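Side-chain contacts in T9SS C-terminal target domain-containing protein (Bacteroides cellulosilyticus, PDB 5JVK), which probably hydrolyses O-glycosidic bonds in carbohydrates, as a family 39 glycoside hydrolase of a human gut symbiont: residues Glu352-Leu357 with Tyr405-Val410; Thr360-Arg365 with Thr444-Lys449. One frame throughout, in Å; residues are numbered along the deposited sequence.

Contact 1 of 2, residues Glu352-Leu357 with Tyr405-Val410; sequences EQAAYL and YQAAAV
Beside the place where Ala-354 meets Ala-407, the amide nitrogen NE2 of Gln-353 is gripped by two backbone carbonyls, Trp-343 O and Gly-393 O, while OE1 of the same amide pairs with Ser-404 OG, one residue before Tyr-405 on the facing helix. A glutamine suits this buried place because one flat group both donates and accepts, and here its rotation is fixed from both ends. The two helices follow successive strands of the (β/α)8 barrel, 335-341 and 373-375, and so run side by side in the same sense, with segments 352-357 and 405-410 inclined by 19°. The axes of these two segments come within 8.3 Å, a close approach that small residues permit. Ala-407 points its methyl toward the other helix, where CB lies 3.8 Å from Ala-354 CB and 3.5 Å from Ala-354 O, so a single methyl rests against both the side chain and the backbone of its neighbour. One turn further on, Leu-357 adds the bulk that the alanines lack. Its CG stands anti to the backbone N (chi1 -173°), which carries CD2 over to Ala-408, 3.5 Å from CA and 3.6 Å from CB. The methyl CD2 thus lies against the backbone as well as the side chain of Ala-408. Leu-357 also touches Trp-375 of the last barrel strand, so the same side chain packs against both the strand and the next helix. Across the interface itself the contact is apolar, made of methyl groups against methyls and backbone; its fit therefore depends on shape and exclusion of water, while Gln-353, through Ser-404, adds a directional bond between the helices at the flank.

Contact 2 of 2, residues Thr360-Arg365 with Thr444-Lys449; sequences TYLLSR and TAWTTK
Leu-362 and Leu-363 both hold CG anti to the carbonyl carbon (chi1 -69° in each), while Trp-446 sets its CG between backbone N and carbonyl carbon (chi1 73°), and these choices bring the leucine branches to the six-membered end of the indole. Here an outer helix of the (β/α)8 barrel, 350-366, packs on strand 439-447 of the antiparallel sheet that follows it. Leu-363 comes at the edge of the indole, CD2 lying near the ring plane 3.8 Å from Trp-446 CZ2. Leu-362 slides past the ring in the opposing direction, with CD1 4.0 Å from Trp-446 CZ3. Tryptophan suits the place: its large six-membered ring meets two consecutive leucines, while NE1 still reaches a hydrogen bond to Asp-297 OD1. Replacing Trp-446 with an alanine would probably leave a gap beside both leucines and deprive Asp-297 of its indole donor. Thr-444, two residues earlier on the same side of the strand, meets Leu-362 tip to tip; its hydroxyl is hydrogen-bonded to Gln-494 O, yet OG1 still lies 3.6 Å from Leu-362 CD1.

In the fold
Contacts 1 and 2 share helix 350-366, contact 1 on its first half and contact 2 on its second, with centres about 11 Å apart. Helix 403-415 connects them further: Leu-362 of contact 2 also touches Val-411 and Leu-415, a little beyond the part of that helix used in contact 1. One helix is thus joined to its barrel neighbour by contact 1 and to the following β-sheet by contact 2. In clan GH-A enzymes such as family 39, the catalytic glutamates lie at the C-terminal ends of barrel strands four and seven; helix 350-366 follows the seventh strand, 335-341, but both contacts are structural packing.

Contact 1 of 2, residues Glu352-Leu357 with Tyr405-Val410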
loop_
_atom_site.group_PDB
_atom_site.type_symbol
_atom_site.label_atom_id
_atom_site.label_comp_id
_atom_site.label_asym_id
_atom_site.label_seq_id
_atom_site.Cartn_x
_atom_site.Cartn_y
_atom_site.Cartn_z
ATOM N N GLU A 352 -3.677 14.900 2.724
ATOM C CA GLU A 352 -2.875 14.798 1.498
ATOM C C GLU A 352 -2.374 13.367 1.281
ATOM O O GLU A 352 -2.477 12.837 0.174
ATOM C CB GLU A 352 -1.706 15.792 1.513
ATOM C CG GLU A 352 -2.144 17.241 1.317
ATOM C CD GLU A 352 -1.031 18.265 1.510
ATOM O OE1 GLU A 352 0.018 17.941 2.113
ATOM O OE2 GLU A 352 -1.211 19.419 1.064
ATOM N N GLN A 353 -1.857 12.749 2.345
ATOM C CA GLN A 353 -1.427 11.342 2.317
ATOM C C GLN A 353 -2.557 10.419 1.839
ATOM O O GLN A 353 -2.329 9.517 1.030
ATOM C CB GLN A 353 -0.938 10.884 3.703
ATOM C CG GLN A 353 -0.186 9.553 3.694
ATOM C CD GLN A 353 -0.153 8.835 5.043
ATOM O OE1 GLN A 353 -1.090 8.919 5.839
ATOM N NE2 GLN A 353 0.927 8.093 5.291
ATOM N N ALA A 354 -3.765 10.655 2.346
ATOM C CA ALA A 354 -4.946 9.899 1.938
ATOM C C ALA A 354 -5.285 10.146 0.472
ATOM O O ALA A 354 -5.454 9.200 -0.299
ATOM C CB ALA A 354 -6.130 10.262 2.821
ATOM N N ALA A 355 -5.370 11.419 0.096
ATOM C CA ALA A 355 -5.643 11.810 -1.289
ATOM C C ALA A 355 -4.647 11.189 -2.271
ATOM O O ALA A 355 -5.048 10.655 -3.303
ATOM C CB ALA A 355 -5.639 13.329 -1.421
ATOM N N TYR A 356 -3.361 11.246 -1.934
ATOM C CA TYR A 356 -2.307 10.740 -2.819
ATOM C C TYR A 356 -2.269 9.217 -2.891
ATOM O O TYR A 356 -1.858 8.665 -3.913
ATOM C CB TYR A 356 -0.931 11.296 -2.419
ATOM C CG TYR A 356 -0.791 12.817 -2.471
ATOM C CD1 TYR A 356 -1.712 13.629 -3.155
ATOM C CD2 TYR A 356 0.290 13.445 -1.855
ATOM C CE1 TYR A 356 -1.565 15.007 -3.195
ATOM C CE2 TYR A 356 0.443 14.825 -1.900
ATOM C CZ TYR A 356 -0.489 15.599 -2.569
ATOM O OH TYR A 356 -0.348 16.969 -2.617
ATOM N N LEU A 357 -2.696 8.542 -1.823
ATOM C CA LEU A 357 -2.832 7.082 -1.841
ATOM C C LEU A 357 -3.880 6.651 -2.866
ATOM O O LEU A 357 -3.606 5.805 -3.712
ATOM C CB LEU A 357 -3.203 6.546 -0.454
ATOM C CG LEU A 357 -3.208 5.017 -0.273
ATOM C CD1 LEU A 357 -2.798 4.651 1.146
ATOM C CD2 LEU A 357 -4.553 4.376 -0.606
ATOM N N TYR A 405 -5.929 5.273 5.691
ATOM C CA TYR A 405 -6.546 3.956 5.817
ATOM C C TYR A 405 -7.932 3.937 5.174
ATOM O O TYR A 405 -8.247 3.037 4.394
ATOM C CB TYR A 405 -6.657 3.534 7.285
ATOM C CG TYR A 405 -7.156 2.121 7.441
ATOM C CD1 TYR A 405 -8.523 1.835 7.409
ATOM C CD2 TYR A 405 -6.266 1.063 7.592
ATOM C CE1 TYR A 405 -8.985 0.537 7.530
ATOM C CE2 TYR A 405 -6.721 -0.239 7.722
ATOM C CZ TYR A 405 -8.081 -0.497 7.687
ATOM O OH TYR A 405 -8.533 -1.784 7.809
ATOM N N GLN A 406 -8.754 4.923 5.531
ATOM C CA GLN A 406 -10.105 5.064 4.985
ATOM C C GLN A 406 -10.059 5.185 3.463
ATOM O O GLN A 406 -10.826 4.525 2.762
ATOM C CB GLN A 406 -10.796 6.300 5.575
ATOM C CG GLN A 406 -12.284 6.416 5.258
ATOM C CD GLN A 406 -13.170 5.564 6.153
ATOM O OE1 GLN A 406 -12.783 5.175 7.255
ATOM N NE2 GLN A 406 -14.381 5.283 5.680
ATOM N N ALA A 407 -9.161 6.035 2.969
ATOM C CA ALA A 407 -8.980 6.237 1.526
ATOM C C ALA A 407 -8.589 4.956 0.791
ATOM O O ALA A 407 -9.051 4.725 -0.322
ATOM C CB ALA A 407 -7.948 7.326 1.270
ATOM N N ALA A 408 -7.748 4.134 1.420
ATOM C CA ALA A 408 -7.332 2.843 0.858
ATOM C C ALA A 408 -8.493 1.849 0.740
ATOM O O ALA A 408 -8.662 1.203 -0.295
ATOM C CB ALA A 408 -6.211 2.238 1.693
ATOM N N ALA A 409 -9.279 1.726 1.805
ATOM C CA ALA A 409 -10.438 0.830 1.815
ATOM C C ALA A 409 -11.478 1.237 0.774
ATOM O O ALA A 409 -12.016 0.384 0.056
ATOM C CB ALA A 409 -11.067 0.788 3.200
ATOM N N VAL A 410 -11.743 2.539 0.684
ATOM C CA VAL A 410 -12.747 3.059 -0.243
ATOM C C VAL A 410 -12.278 2.906 -1.696
ATOM O O VAL A 410 -13.036 2.407 -2.533
ATOM C CB VAL A 410 -13.126 4.525 0.079
ATOM C CG1 VAL A 410 -14.055 5.105 -0.984
ATOM C CG2 VAL A 410 -13.780 4.616 1.454
#

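Contact 2 of 2, residues Thr360-Arg365 with Thr444-Lys449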
loop_
_atom_site.group_PDB
_atom_site.type_symbol
_atom_site.label_atom_id
_atom_site.label_comp_id
_atom_site.label_asym_id
_atom_site.label_seq_id
_atom_site.Cartn_x
_atom_site.Cartn_y
_atom_site.Cartn_z
ATOM N N THR A 360 -2.696 7.489 -6.401
ATOM C CA THR A 360 -1.667 6.535 -6.845
ATOM C C THR A 360 -2.282 5.288 -7.481
ATOM O O THR A 360 -1.903 4.905 -8.587
ATOM C CB THR A 360 -0.739 6.105 -5.683
ATOM O OG1 THR A 360 0.016 7.233 -5.239
ATOM C CG2 THR A 360 0.232 5.000 -6.107
ATOM N N TYR A 361 -3.226 4.665 -6.784
ATOM C CA TYR A 361 -3.832 3.421 -7.271
ATOM C C TYR A 361 -4.789 3.649 -8.445
ATOM O O TYR A 361 -4.885 2.802 -9.337
ATOM C CB TYR A 361 -4.508 2.659 -6.127
ATOM C CG TYR A 361 -3.505 2.087 -5.150
ATOM C CD1 TYR A 361 -2.630 1.079 -5.543
ATOM C CD2 TYR A 361 -3.416 2.558 -3.840
ATOM C CE1 TYR A 361 -1.702 0.550 -4.663
ATOM C CE2 TYR A 361 -2.487 2.034 -2.948
ATOM C CZ TYR A 361 -1.632 1.027 -3.367
ATOM O OH TYR A 361 -0.706 0.493 -2.503
ATOM N N LEU A 362 -5.469 4.794 -8.455
ATOM C CA LEU A 362 -6.311 5.181 -9.588
ATOM C C LEU A 362 -5.478 5.477 -10.835
ATOM O O LEU A 362 -5.810 5.002 -11.923
ATOM C CB LEU A 362 -7.195 6.379 -9.230
ATOM C CG LEU A 362 -8.298 6.071 -8.210
ATOM C CD1 LEU A 362 -8.831 7.348 -7.576
ATOM C CD2 LEU A 362 -9.431 5.275 -8.839
ATOM N N LEU A 363 -4.399 6.242 -10.679
ATOM C CA LEU A 363 -3.477 6.502 -11.796
ATOM C C LEU A 363 -2.682 5.252 -12.215
ATOM O O LEU A 363 -2.401 5.069 -13.401
ATOM C CB LEU A 363 -2.523 7.655 -11.468
ATOM C CG LEU A 363 -3.157 9.046 -11.374
ATOM C CD1 LEU A 363 -2.182 10.037 -10.752
ATOM C CD2 LEU A 363 -3.623 9.549 -12.733
ATOM N N SER A 364 -2.322 4.403 -11.253
ATOM C CA SER A 364 -1.621 3.146 -11.556
ATOM C C SER A 364 -2.464 2.222 -12.444
ATOM O O SER A 364 -1.970 1.702 -13.444
ATOM C CB SER A 364 -1.215 2.424 -10.270
ATOM O OG SER A 364 -0.666 1.147 -10.543
ATOM N N ARG A 365 -3.734 2.043 -12.085
ATOM C CA ARG A 365 -4.670 1.259 -12.897
ATOM C C ARG A 365 -4.933 1.910 -14.261
ATOM O O ARG A 365 -5.066 1.210 -15.267
ATOM C CB ARG A 365 -5.991 1.052 -12.142
ATOM C CG ARG A 365 -6.955 0.042 -12.763
ATOM C CD ARG A 365 -6.475 -1.396 -12.629
ATOM N NE ARG A 365 -6.416 -1.837 -11.235
ATOM C CZ ARG A 365 -7.462 -2.200 -10.487
ATOM N NH1 ARG A 365 -8.703 -2.177 -10.969
ATOM N NH2 ARG A 365 -7.266 -2.585 -9.229
ATOM N N THR A 444 -14.168 8.369 -11.737
ATOM C CA THR A 444 -13.525 9.050 -10.610
ATOM C C THR A 444 -13.157 10.463 -11.025
ATOM O O THR A 444 -12.845 10.701 -12.189
ATOM C CB THR A 444 -12.282 8.309 -10.073
ATOM O OG1 THR A 444 -11.799 8.985 -8.905
ATOM C CG2 THR A 444 -11.159 8.229 -11.109
ATOM N N ALA A 445 -13.192 11.391 -10.073
ATOM C CA ALA A 445 -12.896 12.792 -10.358
ATOM C C ALA A 445 -12.188 13.468 -9.194
ATOM O O ALA A 445 -12.567 13.286 -8.039
ATOM C CB ALA A 445 -14.171 13.542 -10.708
ATOM N N TRP A 446 -11.152 14.237 -9.514
ATOM C CA TRP A 446 -10.423 15.025 -8.529
ATOM C C TRP A 446 -9.751 16.220 -9.193
ATOM O O TRP A 446 -9.661 16.292 -10.421
ATOM C CB TRP A 446 -9.388 14.159 -7.788
ATOM C CG TRP A 446 -8.153 13.763 -8.573
ATOM C CD1 TRP A 446 -7.014 14.494 -8.731
ATOM C CD2 TRP A 446 -7.932 12.527 -9.261
ATOM N NE1 TRP A 446 -6.104 13.802 -9.487
ATOM C CE2 TRP A 446 -6.643 12.592 -9.830
ATOM C CE3 TRP A 446 -8.704 11.374 -9.463
ATOM C CZ2 TRP A 446 -6.101 11.545 -10.584
ATOM C CZ3 TRP A 446 -8.163 10.330 -10.214
ATOM C CH2 TRP A 446 -6.873 10.427 -10.766
ATOM N N THR A 447 -9.283 17.147 -8.364
ATOM C CA THR A 447 -8.500 18.287 -8.825
ATOM C C THR A 447 -7.137 18.271 -8.145
ATOM O O THR A 447 -7.017 17.851 -6.992
ATOM C CB THR A 447 -9.219 19.638 -8.577
ATOM O OG1 THR A 447 -8.414 20.712 -9.085
ATOM C CG2 THR A 447 -9.514 19.891 -7.096
ATOM N N THR A 448 -6.115 18.721 -8.873
ATOM C CA THR A 448 -4.785 18.933 -8.308
ATOM C C THR A 448 -4.691 20.242 -7.503
ATOM O O THR A 448 -3.750 20.427 -6.735
ATOM C CB THR A 448 -3.705 18.928 -9.407
ATOM O OG1 THR A 448 -4.004 19.925 -10.393
ATOM C CG2 THR A 448 -3.641 17.563 -10.077
ATOM N N LYS A 449 -5.657 21.145 -7.679
ATOM C CA LYS A 449 -5.651 22.429 -6.972
ATOM C C LYS A 449 -6.007 22.254 -5.494
ATOM O O LYS A 449 -7.065 21.712 -5.168
ATOM C CB LYS A 449 -6.604 23.423 -7.647
ATOM C CG LYS A 449 -6.119 23.858 -9.022
ATOM C CD LYS A 449 -7.184 24.585 -9.827
ATOM C CE LYS A 449 -7.527 25.944 -9.239
ATOM N NZ LYS A 449 -8.164 26.831 -10.254
#